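Long-range contact in glycoside hydrolase family 43 (Halothermothrix orenii, PDB 4QQS), which hydrolyses glycosidic bonds with alpha-L-arabinofuranosidase activity and probably takes part in the breakdown of xylan: residues 55-61 with 107-112. Residues are numbered along the deposited sequence.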
loop_
_atom_site.group_PDB
_atom_site.type_symbol
_atom_site.label_atom_id
_atom_site.label_comp_id
_atom_site.label_asym_id
_atom_site.label_seq_id
_atom_site.Cartn_x
_atom_site.Cartn_y
_atom_site.Cartn_z
ATOM N N LEU A 55 -13.416 -9.622 9.516
ATOM C CA LEU A 55 -13.379 -9.212 8.114
ATOM C C LEU A 55 -14.112 -7.893 7.918
ATOM O O LEU A 55 -15.337 -7.822 8.024
ATOM C CB LEU A 55 -13.985 -10.278 7.193
ATOM C CG LEU A 55 -13.247 -11.612 7.081
ATOM C CD1 LEU A 55 -14.017 -12.570 6.180
ATOM C CD2 LEU A 55 -11.832 -11.440 6.572
ATOM N N ALA A 56 -13.358 -6.853 7.590
ATOM C CA ALA A 56 -13.946 -5.568 7.225
ATOM C C ALA A 56 -14.680 -5.646 5.893
ATOM O O ALA A 56 -15.732 -5.039 5.722
ATOM C CB ALA A 56 -12.861 -4.510 7.151
ATOM N N LEU A 57 -14.097 -6.377 4.949
ATOM C CA LEU A 57 -14.699 -6.651 3.648
ATOM C C LEU A 57 -14.710 -8.168 3.494
ATOM O O LEU A 57 -13.675 -8.826 3.599
ATOM C CB LEU A 57 -13.876 -5.977 2.539
ATOM C CG LEU A 57 -14.119 -6.075 1.032
ATOM C CD1 LEU A 57 -14.046 -7.492 0.500
ATOM C CD2 LEU A 57 -15.420 -5.429 0.664
ATOM N N ASP A 58 -15.901 -8.707 3.281
ATOM C CA ASP A 58 -16.098 -10.124 3.078
ATOM C C ASP A 58 -16.826 -10.261 1.756
ATOM O O ASP A 58 -17.954 -9.801 1.627
ATOM C CB ASP A 58 -16.940 -10.684 4.234
ATOM C CG ASP A 58 -17.088 -12.196 4.193
ATOM O OD1 ASP A 58 -16.591 -12.822 3.233
ATOM O OD2 ASP A 58 -17.723 -12.757 5.120
ATOM N N SER A 59 -16.200 -10.875 0.763
ATOM C CA SER A 59 -16.873 -11.058 -0.506
ATOM C C SER A 59 -18.095 -11.961 -0.358
ATOM O O SER A 59 -18.966 -11.926 -1.224
ATOM C CB SER A 59 -15.915 -11.605 -1.564
ATOM O OG SER A 59 -15.456 -12.905 -1.242
ATOM N N TYR A 60 -18.164 -12.747 0.725
ATOM C CA TYR A 60 -19.306 -13.619 0.983
ATOM C C TYR A 60 -20.432 -12.886 1.695
ATOM O O TYR A 60 -21.509 -13.435 1.849
ATOM C CB TYR A 60 -18.910 -14.824 1.835
ATOM C CG TYR A 60 -17.842 -15.735 1.256
ATOM C CD1 TYR A 60 -17.330 -15.555 -0.027
ATOM C CD2 TYR A 60 -17.346 -16.785 2.016
ATOM C CE1 TYR A 60 -16.349 -16.397 -0.524
ATOM C CE2 TYR A 60 -16.374 -17.624 1.529
ATOM C CZ TYR A 60 -15.879 -17.426 0.262
ATOM O OH TYR A 60 -14.907 -18.275 -0.215
ATOM N N TYR A 61 -20.187 -11.655 2.134
ATOM C CA TYR A 61 -21.250 -10.804 2.664
ATOM C C TYR A 61 -22.352 -10.687 1.623
ATOM O O TYR A 61 -22.099 -10.608 0.421
ATOM C CB TYR A 61 -20.689 -9.427 3.003
ATOM C CG TYR A 61 -21.672 -8.448 3.611
ATOM C CD1 TYR A 61 -22.387 -8.772 4.754
ATOM C CD2 TYR A 61 -21.835 -7.177 3.073
ATOM C CE1 TYR A 61 -23.266 -7.879 5.323
ATOM C CE2 TYR A 61 -22.717 -6.273 3.638
ATOM C CZ TYR A 61 -23.429 -6.635 4.766
ATOM O OH TYR A 61 -24.309 -5.761 5.354
ATOM N N LEU A 107 -14.753 -0.505 10.751
ATOM C CA LEU A 107 -14.711 -1.958 10.931
ATOM C C LEU A 107 -15.641 -2.709 9.989
ATOM O O LEU A 107 -15.697 -3.941 10.024
ATOM C CB LEU A 107 -15.033 -2.322 12.381
ATOM C CG LEU A 107 -14.055 -1.757 13.411
ATOM C CD1 LEU A 107 -14.516 -2.130 14.805
ATOM C CD2 LEU A 107 -12.617 -2.240 13.171
ATOM N N GLY A 108 -16.365 -1.979 9.145
ATOM C CA GLY A 108 -17.242 -2.603 8.178
ATOM C C GLY A 108 -18.635 -2.863 8.725
ATOM O O GLY A 108 -18.993 -2.366 9.793
ATOM N N PRO A 109 -19.440 -3.644 7.996
ATOM C CA PRO A 109 -19.078 -4.297 6.738
ATOM C C PRO A 109 -18.991 -3.317 5.578
ATOM O O PRO A 109 -19.843 -2.447 5.419
ATOM C CB PRO A 109 -20.223 -5.285 6.517
ATOM C CG PRO A 109 -21.389 -4.663 7.197
ATOM C CD PRO A 109 -20.826 -3.955 8.390
ATOM N N PHE A 110 -17.954 -3.471 4.765
ATOM C CA PHE A 110 -17.849 -2.725 3.527
ATOM C C PHE A 110 -18.684 -3.412 2.448
ATOM O O PHE A 110 -18.694 -4.646 2.335
ATOM C CB PHE A 110 -16.384 -2.607 3.088
ATOM C CG PHE A 110 -15.613 -1.566 3.855
ATOM C CD1 PHE A 110 -15.167 -1.805 5.145
ATOM C CD2 PHE A 110 -15.348 -0.329 3.295
ATOM C CE1 PHE A 110 -14.477 -0.830 5.850
ATOM C CE2 PHE A 110 -14.652 0.633 3.991
ATOM C CZ PHE A 110 -14.223 0.383 5.267
ATOM N N LYS A 111 -19.395 -2.598 1.675
ATOM C CA LYS A 111 -20.231 -3.091 0.592
ATOM C C LYS A 111 -19.745 -2.524 -0.731
ATOM O O LYS A 111 -19.445 -1.331 -0.846
ATOM C CB LYS A 111 -21.695 -2.716 0.809
ATOM C CG LYS A 111 -22.010 -1.252 0.683
ATOM C CD LYS A 111 -23.499 -0.999 0.841
ATOM C CE LYS A 111 -23.833 0.456 0.580
ATOM N NZ LYS A 111 -25.290 0.718 0.664
ATOM N N ASN A 112 -19.660 -3.377 -1.744
ATOM C CA ASN A 112 -19.217 -2.927 -3.055
ATOM C C ASN A 112 -20.136 -1.857 -3.603
ATOM O O ASN A 112 -21.362 -1.970 -3.536
ATOM C CB ASN A 112 -19.181 -4.097 -4.030
ATOM C CG ASN A 112 -18.085 -5.080 -3.708
ATOM O OD1 ASN A 112 -17.049 -4.710 -3.150
ATOM N ND2 ASN A 112 -18.296 -6.343 -4.063
HETATM O O HOH W 1 -17.426 -5.983 9.035
HETATM O O HOH W 2 -18.150 -7.001 3.744
#
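This is an interblade contact of the five-bladed beta-propeller, one backbone hydrogen bond flanked by apolar packing, between the bulged end of strand 51-58 with the turn after it and the loop leading into strand 111-112, away from the predicted catalytic residues. Each strand is outermost in its four-stranded antiparallel sheet. At Ala56 and Leu57, which form a classic beta bulge opposite Phe39, the chain turns a corner. Phe110 N donates to Ala56 O (2.9 Å, 168°), and Pro109 CA also approaches Ala56 O at 3.6 Å. The backbone angles of Gly108 (phi 88°, psi -168°) by themselves call for glycine, since a CB would jam against Leu107 O; it would also clash with Ala56 O. Two waters extend the polar seam, one within hydrogen-bonding distance of both Leu55 O and Leu107 O, the other linking Asp58 N to Phe110 O. Leu57 CD2 meets Phe110 CB at 3.8 Å, and both side chains pack on Met85 and Ala101 of the second blade. A type I turn from Asp58 to Tyr61, with an Asx turn from Asp58 OD1 to Tyr60 N, brings Tyr61 to cis-Pro109 in a CH-pi contact: Pro109 CB lies 4.0 Å from the Tyr61 ring centroid, over its face. The blades are thus joined here largely by apolar packing and bridging water, not by a continuous sheet.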